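Local coordinates for protein CTP:phosphocholine Cytidylyltransferase (Streptococcus pneumoniae, PDB 1JYK) that catalyses the transfer of a cytidylyl group from CTP to phosphocholine, forming CDP-choline and pyrophosphate, at residues W156-G161 and V224-L229. Numbering follows the deposited sequence.
Sequences WFLVYG and VYVEEL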
loop_
_atom_site.group_PDB
_atom_site.type_symbol
_atom_site.label_atom_id
_atom_site.label_comp_id
_atom_site.label_asym_id
_atom_site.label_seq_id
_atom_site.Cartn_x
_atom_site.Cartn_y
_atom_site.Cartn_z
ATOM N N TRP A 156 -11.746 -2.155 -4.802
ATOM C CA TRP A 156 -12.044 -0.955 -5.576
ATOM C C TRP A 156 -11.441 -1.211 -6.951
ATOM O O TRP A 156 -10.372 -1.810 -7.063
ATOM C CB TRP A 156 -11.421 0.290 -4.949
ATOM C CG TRP A 156 -12.150 0.798 -3.733
ATOM C CD1 TRP A 156 -13.156 0.167 -3.044
ATOM C CD2 TRP A 156 -11.904 2.027 -3.036
ATOM N NE1 TRP A 156 -13.539 0.923 -1.962
ATOM C CE2 TRP A 156 -12.788 2.072 -1.936
ATOM C CE3 TRP A 156 -11.013 3.092 -3.237
ATOM C CZ2 TRP A 156 -12.809 3.146 -1.031
ATOM C CZ3 TRP A 156 -11.039 4.163 -2.338
ATOM C CH2 TRP A 156 -11.932 4.178 -1.250
ATOM N N PHE A 157 -12.122 -0.759 -7.995
ATOM C CA PHE A 157 -11.653 -1.003 -9.351
ATOM C C PHE A 157 -11.253 0.229 -10.137
ATOM O O PHE A 157 -11.738 1.337 -9.888
ATOM C CB PHE A 157 -12.719 -1.780 -10.118
ATOM C CG PHE A 157 -13.182 -3.013 -9.410
ATOM C CD1 PHE A 157 -12.654 -4.260 -9.739
ATOM C CD2 PHE A 157 -14.120 -2.929 -8.390
ATOM C CE1 PHE A 157 -13.054 -5.411 -9.056
ATOM C CE2 PHE A 157 -14.527 -4.067 -7.700
ATOM C CZ PHE A 157 -13.990 -5.318 -8.036
ATOM N N LEU A 158 -10.367 0.012 -11.102
ATOM C CA LEU A 158 -9.849 1.072 -11.952
ATOM C C LEU A 158 -10.573 1.150 -13.295
ATOM O O LEU A 158 -10.658 0.159 -14.019
ATOM C CB LEU A 158 -8.350 0.845 -12.190
ATOM C CG LEU A 158 -7.467 0.887 -10.936
ATOM C CD1 LEU A 158 -6.186 0.097 -11.175
ATOM C CD2 LEU A 158 -7.144 2.339 -10.590
ATOM N N VAL A 159 -11.085 2.331 -13.621
ATOM C CA VAL A 159 -11.779 2.539 -14.889
ATOM C C VAL A 159 -10.819 3.262 -15.828
ATOM O O VAL A 159 -10.389 4.378 -15.536
ATOM C CB VAL A 159 -13.043 3.408 -14.700
ATOM C CG1 VAL A 159 -13.632 3.776 -16.059
ATOM C CG2 VAL A 159 -14.060 2.662 -13.847
ATOM N N TYR A 160 -10.479 2.641 -16.951
ATOM C CA TYR A 160 -9.550 3.274 -17.881
ATOM C C TYR A 160 -9.689 2.822 -19.332
ATOM O O TYR A 160 -10.287 1.783 -19.622
ATOM C CB TYR A 160 -8.107 3.041 -17.413
ATOM C CG TYR A 160 -7.712 1.583 -17.324
ATOM C CD1 TYR A 160 -6.975 0.974 -18.343
ATOM C CD2 TYR A 160 -8.047 0.818 -16.206
ATOM C CE1 TYR A 160 -6.573 -0.368 -18.250
ATOM C CE2 TYR A 160 -7.651 -0.523 -16.102
ATOM C CZ TYR A 160 -6.911 -1.106 -17.129
ATOM O OH TYR A 160 -6.504 -2.419 -17.027
ATOM N N GLY A 161 -9.109 3.616 -20.231
ATOM C CA GLY A 161 -9.161 3.321 -21.649
ATOM C C GLY A 161 -7.817 2.947 -22.253
ATOM O O GLY A 161 -6.943 2.409 -21.575
ATOM N N VAL A 224 -3.510 9.862 -13.072
ATOM C CA VAL A 224 -2.947 8.604 -12.592
ATOM C C VAL A 224 -3.096 7.566 -13.692
ATOM O O VAL A 224 -4.089 7.552 -14.417
ATOM C CB VAL A 224 -3.678 8.093 -11.333
ATOM C CG1 VAL A 224 -2.782 7.099 -10.580
ATOM C CG2 VAL A 224 -4.079 9.273 -10.447
ATOM N N TYR A 225 -2.112 6.689 -13.804
ATOM C CA TYR A 225 -2.145 5.680 -14.837
ATOM C C TYR A 225 -2.116 4.276 -14.281
ATOM O O TYR A 225 -1.773 4.067 -13.123
ATOM C CB TYR A 225 -0.984 5.913 -15.795
ATOM C CG TYR A 225 -1.106 7.242 -16.480
ATOM C CD1 TYR A 225 -0.749 8.419 -15.826
ATOM C CD2 TYR A 225 -1.622 7.334 -17.773
ATOM C CE1 TYR A 225 -0.901 9.652 -16.445
ATOM C CE2 TYR A 225 -1.779 8.561 -18.398
ATOM C CZ TYR A 225 -1.416 9.712 -17.729
ATOM O OH TYR A 225 -1.555 10.924 -18.354
ATOM N N VAL A 226 -2.488 3.315 -15.116
ATOM C CA VAL A 226 -2.529 1.924 -14.708
ATOM C C VAL A 226 -1.424 1.093 -15.352
ATOM O O VAL A 226 -1.198 1.173 -16.560
ATOM C CB VAL A 226 -3.896 1.290 -15.065
ATOM C CG1 VAL A 226 -3.940 -0.165 -14.626
ATOM C CG2 VAL A 226 -5.016 2.066 -14.397
ATOM N N GLU A 227 -0.731 0.314 -14.526
ATOM C CA GLU A 227 0.313 -0.580 -14.996
ATOM C C GLU A 227 -0.275 -1.964 -14.760
ATOM O O GLU A 227 -0.337 -2.434 -13.628
ATOM C CB GLU A 227 1.587 -0.393 -14.176
ATOM C CG GLU A 227 2.695 -1.395 -14.489
ATOM C CD GLU A 227 3.305 -1.203 -15.867
ATOM O OE1 GLU A 227 3.252 -0.071 -16.403
ATOM O OE2 GLU A 227 3.838 -2.191 -16.413
ATOM N N GLU A 228 -0.734 -2.600 -15.834
ATOM C CA GLU A 228 -1.347 -3.914 -15.743
ATOM C C GLU A 228 -0.344 -4.993 -15.369
ATOM O O GLU A 228 0.611 -5.250 -16.101
ATOM C CB GLU A 228 -2.014 -4.260 -17.069
ATOM C CG GLU A 228 -3.078 -3.258 -17.481
ATOM C CD GLU A 228 -3.871 -3.708 -18.694
ATOM O OE1 GLU A 228 -3.276 -4.367 -19.571
ATOM O OE2 GLU A 228 -5.081 -3.401 -18.773
ATOM N N LEU A 229 -0.567 -5.624 -14.221
ATOM C CA LEU A 229 0.313 -6.676 -13.741
ATOM C C LEU A 229 -0.225 -8.053 -14.104
ATOM O O LEU A 229 -1.439 -8.248 -14.227
ATOM C CB LEU A 229 0.452 -6.601 -12.216
ATOM C CG LEU A 229 1.190 -5.424 -11.586
ATOM C CD1 LEU A 229 1.174 -5.573 -10.074
ATOM C CD2 LEU A 229 2.618 -5.385 -12.087
#
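With CG set between its backbone N and carbonyl carbon (chi1 60°), Tyr160 lays its ring against Val226, whose CG1 stands anti to the backbone N, a rotation that turns CG2 over the ring and brings CG1 near CZ and CE2. The contact packs a two-stranded antiparallel hairpin, strands 157-160 and 166-170, across a face of the mixed sheet of this nucleotidyltransferase fold. The strands do not pair: their axes pass 8.5 Å apart at 107°, and side chains alone bridge the gap. Val226 CG2 makes a CH-pi contact over one face of the Tyr160 ring, displaced toward CD2, 4.1 Å from the centroid. Buried Leu158 brings CD1 to 4.0 Å from Val226 CG2; its branched chain also reaches Tyr144 and Ser146 of strand 142-149, while compact Val226 serves both neighbours and Val166 adds apolar cover. Tyrosine suits the margin of this patch because its ring packs while its hydroxyl reaches Glu228, whose long, exposed chain can stay solvated. Carboxylate and ring planes lie 76° apart. Arg177, on strand 176-177, touches both side chains, and its charge would favour the carboxylate. At the ring's edge, Tyr160 OH donates to Glu228 OE2 in a very short hydrogen bond of 2.5 Å.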